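Long-range contacts in uncharacterized protein (Bacteroides uniformis ATCC 8492, PDB 4Q68), which probably acts as a highly specific N-acetylmuramoyl-L-alanine amidase of the NlpC/P60 family, hydrolysing the amide bond between muramoyl sugar and peptide in cell-wall fragments: residues Leu24-Glu30 with Ile81-Arg87; Glu46-Ala50 with Asn70-Arg75; Ser112-Leu118 with Gly152-Leu158; Asp175-Thr181 with Thr231-Arg237. All blocks are in the same frame, centred on the assembly; numbering follows the deposited sequence. Where two conformers were deposited one is given.

The four contacts sample the loops, helices and sheets of a compact fold. Contact 2 is nested within the chain loop closed by contact 1; their centres lie 16 Å apart and they touch where Leu24 CD2 meets Arg75 NH1 at 3.5 Å. Contacts 3 and 4, with centres 11 Å apart, are joined by a probable hydrogen bond from Leu158 N to Ile233 O (2.8 Å). Contacts 2 and 4 touch at Leu49 CD2 and Ile176 CD1, 4.2 Å apart, with their centres separated by 17 Å. NAG is hydrogen-bonded to contact 1 and lies about 6 Å from the Glu46 side chain, while separate sodium ions bind contacts 3 and 4.

Contact 1: residues Leu24-Glu30 with Ile81-Arg87; sequences LEADGPE and IDGYTSR. With NAG (2-acetamido-2-deoxy-beta-D-glucopyranose), chain B.
One arginine can tie together two irregular loops, one of them with a short 3-10 turn. The backbones of segments 24-30 and 81-87 come nearest at Glu30 and Gly83 (CA to CA 5.0 Å), and the 3-10 turn at 84-86 delivers Arg87. Arg87, extended at chi1 and chi2 (t, t) with chi3 m, meets two carboxylates edge-on. Towards Glu25 (m, m), Arg87 NH2 donates to Glu25 OE1 at 2.9 Å and Arg87 NH1 to Glu25 OE2 at 2.8 Å. Towards Glu30 (t, p), Arg87 NH2 donates to Glu30 OE1 and Arg87 NE to Glu30 OE2, both at 2.9 Å; Glu30 OE2 is shared with Tyr76. Glu30 CB also rests 3.4 Å from Gly83 C, while Leu24 CB lies over one guanidinium face, 3.8 Å from Arg87 NH1. Arg87 NH1 donates again to NAG O4 (2.7 Å), and water 1 joins Glu25 OE2, Tyr84 OH and NAG O3. This salt-bridge network thus engages all five guanidinium N-H donors, fixing Arg87 beside the sugar.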
# COMPACT_ATOMS: atom_id res chain seq x y z
N LEU A 24 2.08 -0.63 -14.33
CA LEU A 24 1.55 -1.99 -14.43
C LEU A 24 0.50 -2.17 -15.54
O LEU A 24 -0.04 -3.26 -15.68
CB LEU A 24 0.96 -2.42 -13.08
CG LEU A 24 1.88 -2.26 -11.87
CD1 LEU A 24 1.24 -2.90 -10.65
CD2 LEU A 24 3.27 -2.83 -12.10
N GLU A 25 0.21 -1.11 -16.30
CA GLU A 25 -0.99 -1.10 -17.16
C GLU A 25 -0.81 -1.33 -18.66
O GLU A 25 -1.63 -0.86 -19.47
CB GLU A 25 -1.78 0.19 -16.98
CG GLU A 25 -1.99 0.64 -15.56
CD GLU A 25 -2.66 -0.39 -14.65
OE1 GLU A 25 -3.12 -1.44 -15.13
OE2 GLU A 25 -2.69 -0.13 -13.42
N ALA A 26 0.18 -2.10 -19.04
CA ALA A 26 0.34 -2.44 -20.46
C ALA A 26 -0.92 -3.11 -21.02
O ALA A 26 -1.64 -3.83 -20.32
CB ALA A 26 1.51 -3.36 -20.65
N ASP A 27 -1.13 -2.91 -22.32
CA ASP A 27 -2.15 -3.63 -23.06
C ASP A 27 -1.88 -5.13 -22.99
O ASP A 27 -0.76 -5.57 -22.77
CB ASP A 27 -2.17 -3.20 -24.54
CG ASP A 27 -2.69 -1.78 -24.75
OD1 ASP A 27 -3.31 -1.21 -23.84
OD2 ASP A 27 -2.49 -1.23 -25.87
N GLY A 28 -2.94 -5.90 -23.17
CA GLY A 28 -2.83 -7.35 -23.21
C GLY A 28 -3.19 -7.98 -21.88
O GLY A 28 -3.75 -7.32 -21.00
N PRO A 29 -2.87 -9.27 -21.73
CA PRO A 29 -3.26 -9.97 -20.52
C PRO A 29 -2.53 -9.43 -19.30
O PRO A 29 -1.40 -8.96 -19.40
CB PRO A 29 -2.86 -11.42 -20.80
CG PRO A 29 -1.81 -11.35 -21.83
CD PRO A 29 -2.17 -10.17 -22.68
N GLU A 30 -3.16 -9.55 -18.15
CA GLU A 30 -2.51 -9.24 -16.89
C GLU A 30 -1.41 -10.26 -16.65
O GLU A 30 -1.67 -11.47 -16.59
CB GLU A 30 -3.52 -9.30 -15.75
CG GLU A 30 -2.94 -8.96 -14.37
CD GLU A 30 -2.67 -7.47 -14.11
OE1 GLU A 30 -3.32 -6.61 -14.74
OE2 GLU A 30 -1.84 -7.18 -13.22
N ILE A 81 -2.47 -15.21 -10.54
CA ILE A 81 -2.67 -14.24 -11.59
C ILE A 81 -3.83 -14.71 -12.47
O ILE A 81 -3.75 -15.77 -13.09
CB ILE A 81 -1.41 -14.02 -12.43
CG1 ILE A 81 -0.23 -13.63 -11.54
CG2 ILE A 81 -1.67 -12.95 -13.46
CD1 ILE A 81 1.09 -13.49 -12.29
N ASP A 82 -4.89 -13.91 -12.52
CA ASP A 82 -6.11 -14.26 -13.26
C ASP A 82 -6.82 -12.99 -13.66
O ASP A 82 -7.85 -12.62 -13.10
CB ASP A 82 -7.04 -15.17 -12.45
CG ASP A 82 -8.32 -15.53 -13.20
OD1 ASP A 82 -8.36 -15.35 -14.43
OD2 ASP A 82 -9.29 -15.97 -12.55
N GLY A 83 -6.22 -12.28 -14.60
CA GLY A 83 -6.81 -11.09 -15.15
C GLY A 83 -6.59 -9.84 -14.31
O GLY A 83 -6.09 -9.88 -13.19
N TYR A 84 -7.00 -8.72 -14.87
CA TYR A 84 -6.84 -7.42 -14.22
C TYR A 84 -7.43 -7.42 -12.81
O TYR A 84 -6.87 -6.81 -11.89
CB TYR A 84 -7.52 -6.37 -15.06
CG TYR A 84 -7.50 -4.96 -14.49
CD1 TYR A 84 -6.33 -4.21 -14.49
CD2 TYR A 84 -8.65 -4.36 -14.00
CE1 TYR A 84 -6.32 -2.90 -14.01
CE2 TYR A 84 -8.66 -3.06 -13.53
CZ TYR A 84 -7.50 -2.34 -13.53
OH TYR A 84 -7.52 -1.05 -13.06
N THR A 85 -8.58 -8.06 -12.64
CA THR A 85 -9.27 -7.98 -11.36
C THR A 85 -8.69 -8.89 -10.28
O THR A 85 -9.12 -8.79 -9.13
CB THR A 85 -10.78 -8.23 -11.51
OG1 THR A 85 -11.02 -9.56 -11.97
CG2 THR A 85 -11.39 -7.25 -12.51
N SER A 86 -7.71 -9.73 -10.63
CA SER A 86 -6.98 -10.51 -9.62
C SER A 86 -5.90 -9.68 -8.92
O SER A 86 -5.40 -10.09 -7.89
CB SER A 86 -6.35 -11.76 -10.24
OG SER A 86 -5.31 -11.45 -11.15
N ARG A 87 -5.52 -8.55 -9.51
CA ARG A 87 -4.58 -7.64 -8.85
C ARG A 87 -5.30 -6.99 -7.68
O ARG A 87 -6.46 -6.62 -7.80
CB ARG A 87 -4.08 -6.58 -9.83
CG ARG A 87 -2.74 -6.01 -9.46
CD ARG A 87 -2.42 -4.71 -10.14
NE ARG A 87 -2.49 -4.81 -11.60
CZ ARG A 87 -2.61 -3.77 -12.40
NH1 ARG A 87 -2.63 -2.54 -11.91
NH2 ARG A 87 -2.71 -3.95 -13.71
C1 NAG B . -3.27 1.67 -6.99
C2 NAG B . -4.37 1.19 -7.92
C3 NAG B . -4.02 -0.15 -8.56
C4 NAG B . -2.58 -0.18 -9.06
C5 NAG B . -1.61 0.40 -8.04
C6 NAG B . -0.21 0.46 -8.64
C7 NAG B . -6.66 1.97 -7.47
C8 NAG B . -7.95 1.77 -6.74
N2 NAG B . -5.66 1.11 -7.24
O1 NAG B . -3.59 2.97 -6.58
O3 NAG B . -4.87 -0.33 -9.66
O4 NAG B . -2.21 -1.48 -9.43
O5 NAG B . -2.03 1.69 -7.67
O6 NAG B . -0.20 1.28 -9.78
O7 NAG B . -6.59 2.91 -8.26
O HOH W 1 -5.20 0.17 -12.36
O HOH W 2 -3.94 -12.98 -16.22

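Contact 2: residues Glu46-Ala50 with Asn70-Arg75; sequences EYVLA and NLQKIR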
# COMPACT_ATOMS: atom_id res chain seq x y z
N GLU A 46 5.35 -2.63 -2.60
CA GLU A 46 5.33 -4.03 -3.03
C GLU A 46 6.74 -4.55 -3.30
O GLU A 46 7.07 -5.66 -2.87
CB GLU A 46 4.45 -4.21 -4.27
CG GLU A 46 2.99 -3.97 -3.97
CD GLU A 46 2.08 -4.26 -5.13
OE1 GLU A 46 2.46 -3.94 -6.29
OE2 GLU A 46 0.97 -4.83 -4.87
N TYR A 47 7.57 -3.79 -4.00
CA TYR A 47 8.92 -4.25 -4.29
C TYR A 47 9.76 -4.36 -3.02
O TYR A 47 10.55 -5.30 -2.88
CB TYR A 47 9.65 -3.33 -5.28
CG TYR A 47 8.99 -3.18 -6.64
CD1 TYR A 47 8.46 -4.27 -7.32
CD2 TYR A 47 8.90 -1.93 -7.24
CE1 TYR A 47 7.87 -4.11 -8.57
CE2 TYR A 47 8.29 -1.76 -8.47
CZ TYR A 47 7.77 -2.85 -9.13
OH TYR A 47 7.13 -2.71 -10.36
N VAL A 48 9.61 -3.41 -2.11
CA VAL A 48 10.36 -3.44 -0.87
C VAL A 48 9.96 -4.65 -0.03
O VAL A 48 10.81 -5.38 0.50
CB VAL A 48 10.21 -2.13 -0.10
CG1 VAL A 48 10.84 -2.23 1.27
CG2 VAL A 48 10.87 -0.98 -0.89
N LEU A 49 8.66 -4.87 0.12
CA LEU A 49 8.16 -6.01 0.88
C LEU A 49 8.60 -7.32 0.22
O LEU A 49 9.03 -8.25 0.90
CB LEU A 49 6.64 -5.93 1.00
CG LEU A 49 5.95 -7.05 1.77
CD1 LEU A 49 6.43 -7.17 3.21
CD2 LEU A 49 4.45 -6.85 1.73
N ALA A 50 8.50 -7.41 -1.10
CA ALA A 50 8.90 -8.65 -1.81
C ALA A 50 10.37 -8.94 -1.59
O ALA A 50 10.75 -10.08 -1.33
CB ALA A 50 8.61 -8.53 -3.29
N ASN A 70 7.52 -13.88 -4.50
CA ASN A 70 7.02 -13.08 -3.38
C ASN A 70 6.24 -11.87 -3.87
O ASN A 70 5.18 -11.56 -3.32
CB ASN A 70 8.15 -12.68 -2.45
CG ASN A 70 8.56 -13.83 -1.57
OD1 ASN A 70 7.71 -14.58 -1.11
ND2 ASN A 70 9.85 -13.99 -1.36
N LEU A 71 6.71 -11.20 -4.90
CA LEU A 71 5.98 -10.08 -5.47
C LEU A 71 4.60 -10.52 -5.93
O LEU A 71 3.60 -9.83 -5.69
CB LEU A 71 6.76 -9.43 -6.61
CG LEU A 71 6.08 -8.24 -7.26
CD1 LEU A 71 5.89 -7.10 -6.28
CD2 LEU A 71 6.86 -7.80 -8.48
N GLN A 72 4.53 -11.67 -6.59
CA GLN A 72 3.27 -12.20 -7.07
C GLN A 72 2.30 -12.48 -5.92
O GLN A 72 1.10 -12.22 -6.03
CB GLN A 72 3.52 -13.43 -7.90
CG GLN A 72 2.30 -14.02 -8.56
CD GLN A 72 2.68 -15.17 -9.46
OE1 GLN A 72 3.67 -15.07 -10.19
NE2 GLN A 72 1.93 -16.26 -9.40
N LYS A 73 2.82 -13.03 -4.83
CA LYS A 73 1.94 -13.34 -3.70
C LYS A 73 1.45 -12.08 -2.98
O LYS A 73 0.38 -12.12 -2.38
CB LYS A 73 2.52 -14.38 -2.76
CG LYS A 73 3.35 -13.91 -1.62
CD LYS A 73 3.73 -15.10 -0.74
CE LYS A 73 4.61 -14.70 0.41
NZ LYS A 73 4.81 -15.87 1.32
N ILE A 74 2.19 -10.98 -3.07
CA ILE A 74 1.79 -9.69 -2.52
C ILE A 74 0.77 -8.99 -3.41
O ILE A 74 -0.18 -8.39 -2.94
CB ILE A 74 3.04 -8.81 -2.35
CG1 ILE A 74 3.95 -9.37 -1.26
CG2 ILE A 74 2.67 -7.36 -2.03
CD1 ILE A 74 5.37 -8.86 -1.35
N ARG A 75 1.01 -9.02 -4.71
CA ARG A 75 0.27 -8.17 -5.63
C ARG A 75 -1.07 -8.78 -6.06
O ARG A 75 -2.00 -8.02 -6.39
CB ARG A 75 1.14 -7.86 -6.87
CG ARG A 75 0.42 -7.07 -7.94
CD ARG A 75 1.35 -6.59 -9.02
NE ARG A 75 2.31 -5.63 -8.51
CZ ARG A 75 3.44 -5.30 -9.13
NH1 ARG A 75 3.75 -5.84 -10.31
NH2 ARG A 75 4.27 -4.44 -8.54
O HOH W 3 -1.53 -4.96 -5.96
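A buried salt bridge can join two packed helices, as Glu46 and Arg75 illustrate. Both NE and NH2 of Arg75 donate to a single oxygen, Glu46 OE1, at 2.8 and 2.9 Å. The other carboxylate oxygen, OE2, accepts a hydrogen bond from Trp94, and NH1 of Arg75 reaches the carbonyl of Val33, so both charged groups have further partners. Water 3 lies 2.7 Å from Glu46 OE2 and 3.1 Å from Arg75 O.

Beside this pair, Tyr47 CE1 sits 3.6 Å from Arg75 NH2, and the ring edge meets Leu71, with Tyr47 CE1 3.8 Å from Leu71 CD2. Further out the packing is mainly apolar. Glu46 CG lies 3.9 Å from Ile74 CG2. Ala50, whose small side chain lets the backbones come within 4.9 Å (CA to CA of Leu71), places its CB 3.9 Å from Leu71 CB and 3.8 Å from Ile74 CD1. The same Ile74 CD1 also meets Leu49 CG at 3.7 Å. The axes of segments 46-50 and 70-75 pass 8.8 Å apart at 128°, oblique rather than strictly antiparallel. Such helix packing belongs to the helical half of the papain-like NlpC/P60 fold, in which helix 41-53 probably corresponds to the helix whose N-terminus bears the nucleophilic cysteine.

Contact 3: residues Ser112-Leu118 with Gly152-Leu158; sequences SPDTERL and GKEVHYL. With NA (sodium ion), chain D.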
# COMPACT_ATOMS: atom_id res chain seq x y z
N SER A 112 -4.98 0.48 17.81
CA SER A 112 -5.83 1.66 17.76
C SER A 112 -7.27 1.30 18.03
O SER A 112 -7.82 0.43 17.36
CB SER A 112 -5.78 2.34 16.41
OG SER A 112 -6.67 3.43 16.43
N PRO A 113 -7.92 2.00 18.98
CA PRO A 113 -9.33 1.72 19.26
C PRO A 113 -10.32 2.25 18.22
O PRO A 113 -11.49 1.85 18.20
CB PRO A 113 -9.55 2.43 20.60
CG PRO A 113 -8.59 3.57 20.58
CD PRO A 113 -7.37 3.00 19.92
N ASP A 114 -9.87 3.17 17.39
CA ASP A 114 -10.73 3.79 16.41
C ASP A 114 -10.94 2.88 15.23
O ASP A 114 -10.02 2.19 14.78
CB ASP A 114 -10.13 5.11 15.97
CG ASP A 114 -10.19 6.14 17.07
OD1 ASP A 114 -11.31 6.48 17.48
OD2 ASP A 114 -9.14 6.60 17.54
N THR A 115 -12.16 2.88 14.71
CA THR A 115 -12.48 2.06 13.58
C THR A 115 -13.28 2.81 12.53
O THR A 115 -13.92 3.83 12.81
CB THR A 115 -13.21 0.75 13.95
OG1 THR A 115 -14.53 1.04 14.37
CG2 THR A 115 -12.50 -0.01 15.03
N GLU A 116 -13.19 2.36 11.29
CA GLU A 116 -14.03 2.91 10.24
C GLU A 116 -14.61 1.75 9.43
O GLU A 116 -13.96 0.74 9.19
CB GLU A 116 -13.28 3.95 9.37
CG GLU A 116 -12.10 3.43 8.56
CD GLU A 116 -11.53 4.44 7.57
OE1 GLU A 116 -11.87 5.64 7.66
OE2 GLU A 116 -10.75 4.02 6.70
N ARG A 117 -15.87 1.93 9.03
CA ARG A 117 -16.62 0.96 8.24
C ARG A 117 -16.26 1.20 6.76
O ARG A 117 -16.48 2.27 6.24
CB ARG A 117 -18.13 1.14 8.44
CG ARG A 117 -18.98 0.13 7.68
CD ARG A 117 -20.42 0.51 7.84
NE ARG A 117 -21.35 -0.28 7.03
CZ ARG A 117 -21.99 -1.35 7.45
NH1 ARG A 117 -21.74 -1.86 8.66
NH2 ARG A 117 -22.88 -1.95 6.65
N LEU A 118 -15.70 0.19 6.10
CA LEU A 118 -15.28 0.34 4.72
C LEU A 118 -16.47 0.60 3.81
O LEU A 118 -17.52 -0.02 3.92
CB LEU A 118 -14.53 -0.90 4.26
CG LEU A 118 -13.19 -1.16 4.95
CD1 LEU A 118 -12.65 -2.51 4.50
CD2 LEU A 118 -12.18 -0.06 4.67
N GLY A 152 -18.57 -2.67 4.21
CA GLY A 152 -19.34 -3.00 5.39
C GLY A 152 -18.52 -3.57 6.53
O GLY A 152 -19.01 -3.66 7.63
N LYS A 153 -17.27 -3.91 6.28
CA LYS A 153 -16.41 -4.46 7.32
C LYS A 153 -15.77 -3.31 8.10
O LYS A 153 -15.45 -2.27 7.52
CB LYS A 153 -15.34 -5.37 6.69
CG LYS A 153 -15.88 -6.40 5.67
CD LYS A 153 -17.01 -7.25 6.24
CE LYS A 153 -17.42 -8.33 5.26
NZ LYS A 153 -16.23 -8.98 4.66
N GLU A 154 -15.59 -3.49 9.40
CA GLU A 154 -14.88 -2.51 10.25
C GLU A 154 -13.40 -2.83 10.22
O GLU A 154 -13.00 -3.99 10.36
CB GLU A 154 -15.31 -2.49 11.73
CG GLU A 154 -16.67 -1.92 12.08
CD GLU A 154 -16.91 -0.44 11.79
OE1 GLU A 154 -16.11 0.45 12.15
OE2 GLU A 154 -17.97 -0.18 11.22
N VAL A 155 -12.60 -1.80 10.07
CA VAL A 155 -11.17 -1.91 10.21
C VAL A 155 -10.72 -0.86 11.21
O VAL A 155 -11.38 0.17 11.39
CB VAL A 155 -10.42 -1.72 8.87
CG1 VAL A 155 -10.82 -2.80 7.88
CG2 VAL A 155 -10.67 -0.35 8.26
N HIS A 156 -9.59 -1.10 11.84
CA HIS A 156 -9.02 -0.14 12.76
C HIS A 156 -8.11 0.81 12.03
O HIS A 156 -7.42 0.43 11.08
CB HIS A 156 -8.26 -0.85 13.85
CG HIS A 156 -9.14 -1.65 14.75
ND1 HIS A 156 -9.24 -1.39 16.10
CD2 HIS A 156 -9.94 -2.72 14.52
CE1 HIS A 156 -10.08 -2.24 16.65
NE2 HIS A 156 -10.53 -3.05 15.71
N TYR A 157 -8.08 2.06 12.48
CA TYR A 157 -7.17 3.04 11.90
C TYR A 157 -6.82 4.04 12.97
O TYR A 157 -7.48 4.11 14.02
CB TYR A 157 -7.79 3.74 10.66
CG TYR A 157 -8.81 4.81 10.99
CD1 TYR A 157 -10.01 4.50 11.62
CD2 TYR A 157 -8.57 6.14 10.70
CE1 TYR A 157 -10.92 5.48 11.96
CE2 TYR A 157 -9.49 7.12 11.04
CZ TYR A 157 -10.66 6.78 11.67
OH TYR A 157 -11.57 7.75 12.03
N LEU A 158 -5.78 4.83 12.72
CA LEU A 158 -5.36 5.89 13.63
C LEU A 158 -5.77 7.21 13.00
O LEU A 158 -5.22 7.59 11.95
CB LEU A 158 -3.84 5.85 13.81
CG LEU A 158 -3.29 6.87 14.80
CD1 LEU A 158 -3.71 6.56 16.24
CD2 LEU A 158 -1.78 6.93 14.70
NA NA D . -13.10 7.20 8.95
O HOH W 4 -13.83 6.86 13.60
O HOH W 5 -14.80 6.17 10.80
O HOH W 6 -19.30 -2.22 10.03
O HOH W 7 -13.09 9.88 9.35
O HOH W 8 -15.08 6.99 7.06
O HOH W 9 -10.64 5.88 8.02
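Gly152 opens the pairing: its N donates to Leu118 O (2.9 Å), and its positive phi turns the chain at a place that favours glycine. Lys153 O accepts from Leu118 N, also at 2.9 Å. Glu154, in a non-hydrogen-bonded pair with Arg117, bends its side chain so that OE1 receives the hydroxyl of Thr115, OG1, at 2.8 Å. Val155 forms the hydrogen-bonded pair with Glu116, through Glu116 N to Val155 O (2.8 Å) and Val155 N to Glu116 O (3.0 Å); its CG1 meets Leu118 CD1 at 3.9 Å. His156 offers a ring face to Thr115 CG2, a CH-pi contact 3.5 Å from the centroid, while His156 ND1 donates to Ser112 O (2.6 Å). Tyr157 N then reaches Asp114 O (3.0 Å), and its carbonyl O accepts from Ser112 OG (2.6 Å). Leu158 passes on to strand 230-238, bonding to the Ile233 backbone. Glu116 OE1 binds a sodium ion at 2.4 Å, otherwise surrounded by waters. The result is a two-stranded antiparallel ribbon, not a simple hairpin, because a mainly helical connection separates its strands.

Contact 4: residues Asp175-Thr181 with Thr231-Arg237; sequences DIIAITT and TGIRVLR. With NA (sodium ion), chain C.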
# COMPACT_ATOMS: atom_id res chain seq x y z
N ASP A 175 7.62 -0.26 9.20
CA ASP A 175 6.21 -0.52 9.07
C ASP A 175 5.68 0.08 7.78
O ASP A 175 6.15 1.11 7.29
CB ASP A 175 5.42 0.05 10.25
CG ASP A 175 5.55 -0.77 11.54
OD1 ASP A 175 6.10 -1.89 11.49
OD2 ASP A 175 5.05 -0.28 12.58
N ILE A 176 4.67 -0.58 7.24
CA ILE A 176 3.97 -0.11 6.06
C ILE A 176 2.81 0.78 6.50
O ILE A 176 1.99 0.39 7.34
CB ILE A 176 3.48 -1.31 5.23
CG1 ILE A 176 4.67 -2.10 4.70
CG2 ILE A 176 2.58 -0.84 4.10
CD1 ILE A 176 4.33 -3.49 4.23
N ILE A 177 2.76 1.98 5.93
CA ILE A 177 1.76 2.97 6.26
C ILE A 177 0.82 3.10 5.07
O ILE A 177 1.26 3.36 3.95
CB ILE A 177 2.43 4.33 6.53
CG1 ILE A 177 3.49 4.23 7.64
CG2 ILE A 177 1.38 5.39 6.84
CD1 ILE A 177 2.98 3.70 8.98
N ALA A 178 -0.48 2.94 5.32
CA ALA A 178 -1.53 3.16 4.33
C ALA A 178 -2.35 4.35 4.80
O ALA A 178 -2.89 4.34 5.91
CB ALA A 178 -2.40 1.92 4.19
N ILE A 179 -2.41 5.40 3.99
CA ILE A 179 -3.07 6.63 4.37
C ILE A 179 -4.54 6.56 3.97
O ILE A 179 -4.86 6.40 2.80
CB ILE A 179 -2.39 7.85 3.74
CG1 ILE A 179 -0.94 7.94 4.25
CG2 ILE A 179 -3.17 9.11 4.06
CD1 ILE A 179 -0.13 9.10 3.72
N THR A 180 -5.43 6.65 4.95
CA THR A 180 -6.85 6.55 4.74
C THR A 180 -7.38 7.88 4.20
O THR A 180 -6.80 8.93 4.42
CB THR A 180 -7.57 6.14 6.05
OG1 THR A 180 -7.28 7.07 7.10
CG2 THR A 180 -7.09 4.78 6.52
N THR A 181 -8.49 7.82 3.46
CA THR A 181 -9.00 8.96 2.74
C THR A 181 -10.52 9.08 2.81
O THR A 181 -11.23 8.09 2.80
CB THR A 181 -8.56 8.92 1.27
OG1 THR A 181 -9.10 10.07 0.62
CG2 THR A 181 -9.01 7.65 0.55
N THR A 231 -7.33 11.15 6.19
CA THR A 231 -8.00 11.11 7.48
C THR A 231 -7.19 10.43 8.57
O THR A 231 -7.53 10.57 9.75
CB THR A 231 -9.34 10.39 7.34
OG1 THR A 231 -9.10 9.12 6.76
CG2 THR A 231 -10.30 11.19 6.48
N GLY A 232 -6.17 9.67 8.21
CA GLY A 232 -5.48 8.85 9.19
C GLY A 232 -4.65 7.81 8.51
O GLY A 232 -4.34 7.94 7.32
N ILE A 233 -4.25 6.79 9.28
CA ILE A 233 -3.41 5.72 8.75
C ILE A 233 -3.84 4.36 9.26
O ILE A 233 -4.34 4.23 10.38
CB ILE A 233 -1.89 5.93 9.07
CG1 ILE A 233 -1.62 5.99 10.58
CG2 ILE A 233 -1.39 7.18 8.36
CD1 ILE A 233 -0.15 6.09 10.94
N ARG A 234 -3.60 3.36 8.44
CA ARG A 234 -3.47 1.98 8.86
C ARG A 234 -1.98 1.65 8.87
O ARG A 234 -1.22 2.14 8.03
CB ARG A 234 -4.24 1.03 7.93
CG ARG A 234 -5.74 1.29 7.92
CD ARG A 234 -6.53 0.36 7.05
NE ARG A 234 -6.52 -1.00 7.59
CZ ARG A 234 -7.16 -2.04 7.06
NH1 ARG A 234 -7.84 -1.92 5.94
NH2 ARG A 234 -7.13 -3.21 7.66
N VAL A 235 -1.57 0.85 9.84
CA VAL A 235 -0.18 0.46 10.04
C VAL A 235 -0.10 -1.05 9.93
O VAL A 235 -0.78 -1.77 10.68
CB VAL A 235 0.34 0.93 11.42
CG1 VAL A 235 1.77 0.49 11.62
CG2 VAL A 235 0.20 2.43 11.56
N LEU A 236 0.70 -1.52 8.98
CA LEU A 236 0.88 -2.94 8.71
C LEU A 236 2.35 -3.29 8.93
O LEU A 236 3.23 -2.43 8.80
CB LEU A 236 0.49 -3.32 7.28
CG LEU A 236 -0.92 -2.97 6.79
CD1 LEU A 236 -1.98 -3.37 7.80
CD2 LEU A 236 -1.05 -1.50 6.40
N ARG A 237 2.63 -4.55 9.23
CA ARG A 237 4.00 -4.97 9.51
C ARG A 237 4.26 -6.31 8.84
O ARG A 237 3.49 -7.26 8.98
CB ARG A 237 4.20 -5.07 11.02
CG ARG A 237 5.62 -5.38 11.47
CD ARG A 237 5.78 -5.24 12.97
NE ARG A 237 5.53 -3.86 13.36
CZ ARG A 237 5.01 -3.45 14.52
NH1 ARG A 237 4.70 -4.31 15.49
NH2 ARG A 237 4.80 -2.15 14.70
NA NA C . -13.14 6.98 1.62
O HOH W 10 -11.21 7.68 5.97
O HOH W 11 -15.08 5.48 1.17
O HOH W 12 -14.76 8.20 2.93
O HOH W 13 -13.20 5.45 3.49
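Side chains of unequal size fit together across this antiparallel pair. On one face, Ile177 leans over the neighbouring strand and wedges between Ile233 and Val235: its CG2 touches Ile233 CG2 at 3.6 Å and its CD1 approaches Val235 CG2 at 4.0 Å. On the other, Ala178 makes a hollow into which Leu236 CD2 projects, 4.3 Å from Ala178 CB. Thr180 faces Gly232, where a CB would stand only 3.3 Å from Thr180 OG1; that hydroxyl instead pairs with Thr231 OG1 (2.8 Å), while Thr180 CG2 rests 4.0 Å from Arg234 CG. Backbone hydrogen bonds such as Ala178 N to Arg234 O (2.9 Å) hold the register, and Arg237 NE and NH2 clamp one end on Asp175 OD1 and OD2, both at 2.8 Å. At the other end, Thr181 O binds sodium at 2.5 Å, with Thr183 and Leu186. Strand 188-197 flanks strand 176-181, helix 220-225 packs on the Ile177-Ile233 face, and helix 91-100 on the Ala178-Leu236 face.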